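PDB 3IHV: SusD homolog from Bacteroides thetaiotaomicron VPI-5482, which probably binds glycans at the cell surface as a SusD-family component of an outer-membrane sugar-uptake system. Local coordinates for residues 277-289 and 364-376. Residues are numbered along the deposited sequence; the frame is centred on the assembly and turned at random.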
loop_
_atom_site.group_PDB
_atom_site.type_symbol
_atom_site.label_atom_id
_atom_site.label_comp_id
_atom_site.label_asym_id
_atom_site.label_seq_id
_atom_site.Cartn_x
_atom_site.Cartn_y
_atom_site.Cartn_z
ATOM N N VAL A 277 -2.695 8.409 14.686
ATOM C CA VAL A 277 -1.673 9.113 13.903
ATOM C C VAL A 277 -0.757 8.022 13.349
ATOM O O VAL A 277 -0.684 6.913 13.911
ATOM C CB VAL A 277 -0.908 10.116 14.747
ATOM C CG1 VAL A 277 -1.850 11.236 15.183
ATOM C CG2 VAL A 277 -0.214 9.463 15.969
ATOM N N GLY A 278 -0.067 8.327 12.260
ATOM C CA GLY A 278 0.834 7.387 11.667
ATOM C C GLY A 278 2.200 7.985 11.433
ATOM O O GLY A 278 2.508 9.096 11.862
ATOM N N ARG A 279 3.019 7.232 10.721
ATOM C CA ARG A 279 4.387 7.642 10.421
ATOM C C ARG A 279 4.572 8.120 8.983
ATOM O O ARG A 279 5.695 8.278 8.517
ATOM C CB ARG A 279 5.320 6.472 10.710
ATOM C CG ARG A 279 5.273 5.998 12.167
ATOM C CD ARG A 279 6.340 4.994 12.404
ATOM N NE ARG A 279 6.181 4.257 13.657
ATOM C CZ ARG A 279 6.894 4.448 14.760
ATOM N NH1 ARG A 279 7.847 5.365 14.808
ATOM N NH2 ARG A 279 6.660 3.696 15.836
ATOM N N ILE A 280 3.472 8.371 8.282
ATOM C CA ILE A 280 3.530 8.736 6.860
ATOM C C ILE A 280 4.059 10.164 6.754
ATOM O O ILE A 280 3.650 11.060 7.519
ATOM C CB ILE A 280 2.172 8.589 6.147
ATOM C CG1 ILE A 280 1.429 7.266 6.499
ATOM C CG2 ILE A 280 2.359 8.778 4.641
ATOM C CD1 ILE A 280 2.206 5.945 6.315
ATOM N N GLY A 281 5.017 10.383 5.865
ATOM C CA GLY A 281 5.717 11.670 5.784
ATOM C C GLY A 281 6.791 11.843 6.868
ATOM O O GLY A 281 7.493 12.853 6.904
ATOM N N LYS A 282 6.934 10.851 7.755
ATOM C CA LYS A 282 7.930 10.905 8.812
ATOM C C LYS A 282 9.016 9.898 8.483
ATOM O O LYS A 282 10.079 10.268 7.994
ATOM C CB LYS A 282 7.270 10.637 10.184
ATOM C CG LYS A 282 6.051 11.561 10.468
ATOM C CD LYS A 282 6.379 13.030 10.393
ATOM C CE LYS A 282 7.172 13.517 11.577
ATOM N NZ LYS A 282 7.422 15.035 11.789
ATOM N N TRP A 283 8.723 8.614 8.663
ATOM C CA TRP A 283 9.692 7.577 8.396
ATOM C C TRP A 283 9.987 7.466 6.890
ATOM O O TRP A 283 11.102 7.122 6.476
ATOM C CB TRP A 283 9.155 6.245 8.925
ATOM C CG TRP A 283 10.201 5.300 9.419
ATOM C CD1 TRP A 283 10.639 5.193 10.702
ATOM C CD2 TRP A 283 10.901 4.288 8.670
ATOM N NE1 TRP A 283 11.569 4.191 10.805
ATOM C CE2 TRP A 283 11.738 3.608 9.574
ATOM C CE3 TRP A 283 10.897 3.894 7.336
ATOM C CZ2 TRP A 283 12.581 2.571 9.175
ATOM C CZ3 TRP A 283 11.717 2.866 6.955
ATOM C CH2 TRP A 283 12.539 2.207 7.878
ATOM N N ASN A 284 8.992 7.789 6.070
ATOM C CA ASN A 284 9.173 7.772 4.619
ATOM C C ASN A 284 9.042 9.178 4.045
ATOM O O ASN A 284 8.663 9.364 2.891
ATOM C CB ASN A 284 8.188 6.823 3.960
ATOM C CG ASN A 284 6.757 7.313 4.046
ATOM O OD1 ASN A 284 6.435 8.190 4.892
ATOM N ND2 ASN A 284 5.897 6.765 3.213
ATOM N N GLY A 285 9.340 10.171 4.859
ATOM C CA GLY A 285 9.243 11.542 4.417
ATOM C C GLY A 285 10.486 12.053 3.714
ATOM O O GLY A 285 11.391 11.288 3.355
ATOM N N VAL A 286 10.531 13.377 3.577
ATOM C CA VAL A 286 11.708 14.071 3.097
ATOM C C VAL A 286 12.511 14.344 4.350
ATOM O O VAL A 286 11.931 14.728 5.370
ATOM C CB VAL A 286 11.327 15.381 2.384
ATOM C CG1 VAL A 286 12.578 16.214 2.110
ATOM C CG2 VAL A 286 10.599 15.050 1.082
ATOM N N LYS A 287 13.827 14.141 4.304
ATOM C CA LYS A 287 14.676 14.391 5.466
ATOM C C LYS A 287 14.521 15.844 5.890
ATOM O O LYS A 287 14.744 16.748 5.098
ATOM C CB LYS A 287 16.131 14.036 5.129
ATOM C CG LYS A 287 17.092 14.054 6.288
ATOM C CD LYS A 287 16.792 12.983 7.308
ATOM C CE LYS A 287 17.999 12.564 8.146
ATOM N NZ LYS A 287 17.641 11.369 9.013
ATOM N N THR A 288 14.156 16.038 7.161
ATOM C CA THR A 288 13.835 17.366 7.726
ATOM C C THR A 288 14.258 17.487 9.176
ATOM O O THR A 288 14.008 16.580 9.991
ATOM C CB THR A 288 12.277 17.531 7.674
ATOM O OG1 THR A 288 11.796 17.220 6.364
ATOM C CG2 THR A 288 11.784 18.937 8.147
ATOM N N THR A 289 14.919 18.590 9.524
ATOM C CA THR A 289 15.316 18.807 10.899
ATOM C C THR A 289 14.175 19.359 11.748
ATOM O O THR A 289 13.276 20.025 11.255
ATOM C CB THR A 289 16.414 19.875 11.002
ATOM O OG1 THR A 289 15.944 21.079 10.385
ATOM C CG2 THR A 289 17.704 19.423 10.328
ATOM N N GLN A 364 22.481 8.386 -2.813
ATOM C CA GLN A 364 21.822 7.254 -2.204
ATOM C C GLN A 364 20.834 7.647 -1.106
ATOM O O GLN A 364 20.035 6.810 -0.644
ATOM C CB GLN A 364 22.872 6.270 -1.655
ATOM C CG GLN A 364 23.821 5.737 -2.731
ATOM C CD GLN A 364 24.951 4.896 -2.140
ATOM O OE1 GLN A 364 25.076 3.715 -2.452
ATOM N NE2 GLN A 364 25.782 5.521 -1.275
ATOM N N ASN A 365 20.879 8.919 -0.692
ATOM C CA ASN A 365 20.029 9.421 0.368
ATOM C C ASN A 365 18.727 10.066 -0.122
ATOM O O ASN A 365 17.935 10.485 0.718
ATOM C CB ASN A 365 20.798 10.370 1.278
ATOM C CG ASN A 365 21.765 9.646 2.181
ATOM O OD1 ASN A 365 21.470 8.552 2.654
ATOM N ND2 ASN A 365 22.887 10.287 2.492
ATOM N N TYR A 366 18.503 10.153 -1.437
ATOM C CA TYR A 366 17.231 10.645 -1.978
ATOM C C TYR A 366 16.102 9.862 -1.314
ATOM O O TYR A 366 16.259 8.671 -0.976
ATOM C CB TYR A 366 17.084 10.377 -3.484
ATOM C CG TYR A 366 17.875 11.197 -4.485
ATOM C CD1 TYR A 366 18.946 12.016 -4.114
ATOM C CD2 TYR A 366 17.583 11.069 -5.846
ATOM C CE1 TYR A 366 19.657 12.726 -5.068
ATOM C CE2 TYR A 366 18.271 11.740 -6.783
ATOM C CZ TYR A 366 19.331 12.557 -6.404
ATOM O OH TYR A 366 20.023 13.253 -7.350
ATOM N N THR A 367 14.952 10.523 -1.162
ATOM C CA THR A 367 13.784 9.946 -0.505
ATOM C C THR A 367 12.558 10.096 -1.408
ATOM O O THR A 367 12.614 10.751 -2.454
ATOM C CB THR A 367 13.474 10.690 0.816
ATOM O OG1 THR A 367 13.151 12.080 0.527
ATOM C CG2 THR A 367 14.672 10.630 1.765
ATOM N N PRO A 368 11.444 9.488 -1.006
ATOM C CA PRO A 368 10.223 9.864 -1.717
ATOM C C PRO A 368 9.926 11.345 -1.430
ATOM O O PRO A 368 10.372 11.888 -0.406
ATOM C CB PRO A 368 9.149 8.971 -1.050
ATOM C CG PRO A 368 9.915 7.890 -0.300
ATOM C CD PRO A 368 11.220 8.458 0.019
ATOM N N ALA A 369 9.187 12.000 -2.331
ATOM C CA ALA A 369 8.745 13.383 -2.141
ATOM C C ALA A 369 7.224 13.468 -2.028
ATOM O O ALA A 369 6.672 14.533 -1.806
ATOM C CB ALA A 369 9.218 14.261 -3.285
ATOM N N LYS A 370 6.533 12.337 -2.176
ATOM C CA LYS A 370 5.066 12.302 -2.125
ATOM C C LYS A 370 4.495 12.777 -0.794
ATOM O O LYS A 370 3.388 13.307 -0.754
ATOM C CB LYS A 370 4.582 10.896 -2.408
ATOM C CG LYS A 370 4.845 10.494 -3.839
ATOM C CD LYS A 370 4.384 9.088 -4.172
ATOM C CE LYS A 370 4.396 8.872 -5.694
ATOM N NZ LYS A 370 3.993 7.499 -6.204
ATOM N N TRP A 371 5.233 12.523 0.283
ATOM C CA TRP A 371 4.788 12.880 1.629
ATOM C C TRP A 371 5.689 13.945 2.272
ATOM O O TRP A 371 5.988 13.903 3.462
ATOM C CB TRP A 371 4.556 11.621 2.496
ATOM C CG TRP A 371 3.673 10.650 1.761
ATOM C CD1 TRP A 371 2.310 10.700 1.666
ATOM C CD2 TRP A 371 4.095 9.560 0.912
ATOM N NE1 TRP A 371 1.855 9.707 0.817
ATOM C CE2 TRP A 371 2.923 8.971 0.381
ATOM C CE3 TRP A 371 5.332 8.967 0.634
ATOM C CZ2 TRP A 371 2.955 7.869 -0.479
ATOM C CZ3 TRP A 371 5.374 7.866 -0.230
ATOM C CH2 TRP A 371 4.177 7.316 -0.755
ATOM N N ASP A 372 6.061 14.935 1.452
ATOM C CA ASP A 372 6.807 16.080 1.898
ATOM C C ASP A 372 5.904 17.033 2.725
ATOM O O ASP A 372 5.159 17.878 2.186
ATOM C CB ASP A 372 7.395 16.788 0.696
ATOM C CG ASP A 372 8.258 17.949 1.083
ATOM O OD1 ASP A 372 8.084 18.491 2.217
ATOM O OD2 ASP A 372 9.057 18.345 0.234
ATOM N N ILE A 373 5.964 16.859 4.037
ATOM C CA ILE A 373 5.153 17.653 4.960
ATOM C C ILE A 373 5.429 19.181 4.835
ATOM O O ILE A 373 4.491 19.967 4.796
ATOM C CB ILE A 373 5.323 17.150 6.418
ATOM C CG1 ILE A 373 4.702 15.763 6.566
ATOM C CG2 ILE A 373 4.712 18.134 7.403
ATOM C CD1 ILE A 373 4.905 15.110 7.948
ATOM N N GLN A 374 6.703 19.573 4.786
ATOM C CA GLN A 374 7.066 20.972 4.692
ATOM C C GLN A 374 6.461 21.589 3.431
ATOM O O GLN A 374 5.961 22.698 3.461
ATOM C CB GLN A 374 8.575 21.097 4.663
ATOM C CG GLN A 374 9.113 22.482 4.439
ATOM C CD GLN A 374 8.902 23.419 5.611
ATOM O OE1 GLN A 374 8.873 23.009 6.790
ATOM N NE2 GLN A 374 8.834 24.693 5.301
ATOM N N LYS A 375 6.513 20.846 2.331
ATOM C CA LYS A 375 5.933 21.287 1.081
ATOM C C LYS A 375 4.394 21.348 1.082
ATOM O O LYS A 375 3.818 22.321 0.603
ATOM C CB LYS A 375 6.341 20.336 -0.058
ATOM C CG LYS A 375 5.830 20.796 -1.433
ATOM C CD LYS A 375 6.201 19.836 -2.554
ATOM C CE LYS A 375 5.827 20.427 -3.912
ATOM N NZ LYS A 375 5.949 19.383 -4.970
ATOM N N TYR A 376 3.738 20.313 1.590
ATOM C CA TYR A 376 2.287 20.197 1.446
ATOM C C TYR A 376 1.358 20.630 2.584
ATOM O O TYR A 376 0.255 21.071 2.308
ATOM C CB TYR A 376 1.938 18.769 1.038
ATOM C CG TYR A 376 2.428 18.382 -0.345
ATOM C CD1 TYR A 376 2.023 19.097 -1.469
ATOM C CD2 TYR A 376 3.209 17.280 -0.544
ATOM C CE1 TYR A 376 2.438 18.738 -2.727
ATOM C CE2 TYR A 376 3.630 16.911 -1.798
ATOM C CZ TYR A 376 3.242 17.635 -2.891
ATOM O OH TYR A 376 3.667 17.287 -4.151
HETATM O O HOH W 1 8.108 14.814 4.962
HETATM O O HOH W 2 7.922 11.589 1.241
HETATM O O HOH W 3 15.030 13.821 1.718
HETATM O O HOH W 4 9.067 17.518 5.515
#
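Three bonds grip a single water that joins Gly-281 and Val-286 to Ile-373: it donates to Gly-281 O at 2.8 Å and accepts from Val-286 N and Ile-373 N. No direct hydrogen bond crosses between 277-289 and 364-376, and three further waters link them. One donates to Asn-284 O and, weakly, to Pro-368 O while taking the N-H of Trp-371; another ties Lys-287 N to Thr-367 OG1, and the last Thr-288 OG1 to Gln-374 N. Between these bridges the packing is direct. Ile-280 CG2, the branch anti to the backbone N (chi1, measured to CG1, is -45°), makes a CH-pi contact over the five-membered ring of Trp-371, 3.8 Å from its centroid. On the same side, Asn-284 ND2 lies above the indole plane, offset toward the rim, 3.4 Å from Trp-371 CE3, the amide and ring planes 11° apart. That amide is steadied through OD1, which accepts the N-H of Gly-281 in the carbonyl plane, the N to OD1 distance being 2.8 Å. Lys-370 CB covers the other indole face. With Trp-371 cut back to an alanine, Ile-280 CG2 is likely to lose its CH-pi partner and Asn-284 ND2 the ring atoms it rests against, leaving a gap between the two segments. Gly-281 CA comes within 3.2 Å of Trp-371 O, where a side chain would clash. Farther along, Val-286 CG2 rests 3.7 Å from Asp-372 CB; this aspartate N-caps helix 373-376 through OD1 and reaches Tyr-328 and Tyr-330 through OD2. The contact thus packs the long loop between strands 259-263 and 302-304 against the turn joining edge strand 367-368 to helix 373-376, with helix 40-44 touching Ile-280 and Asn-284 and strand 302-304 meeting Pro-368.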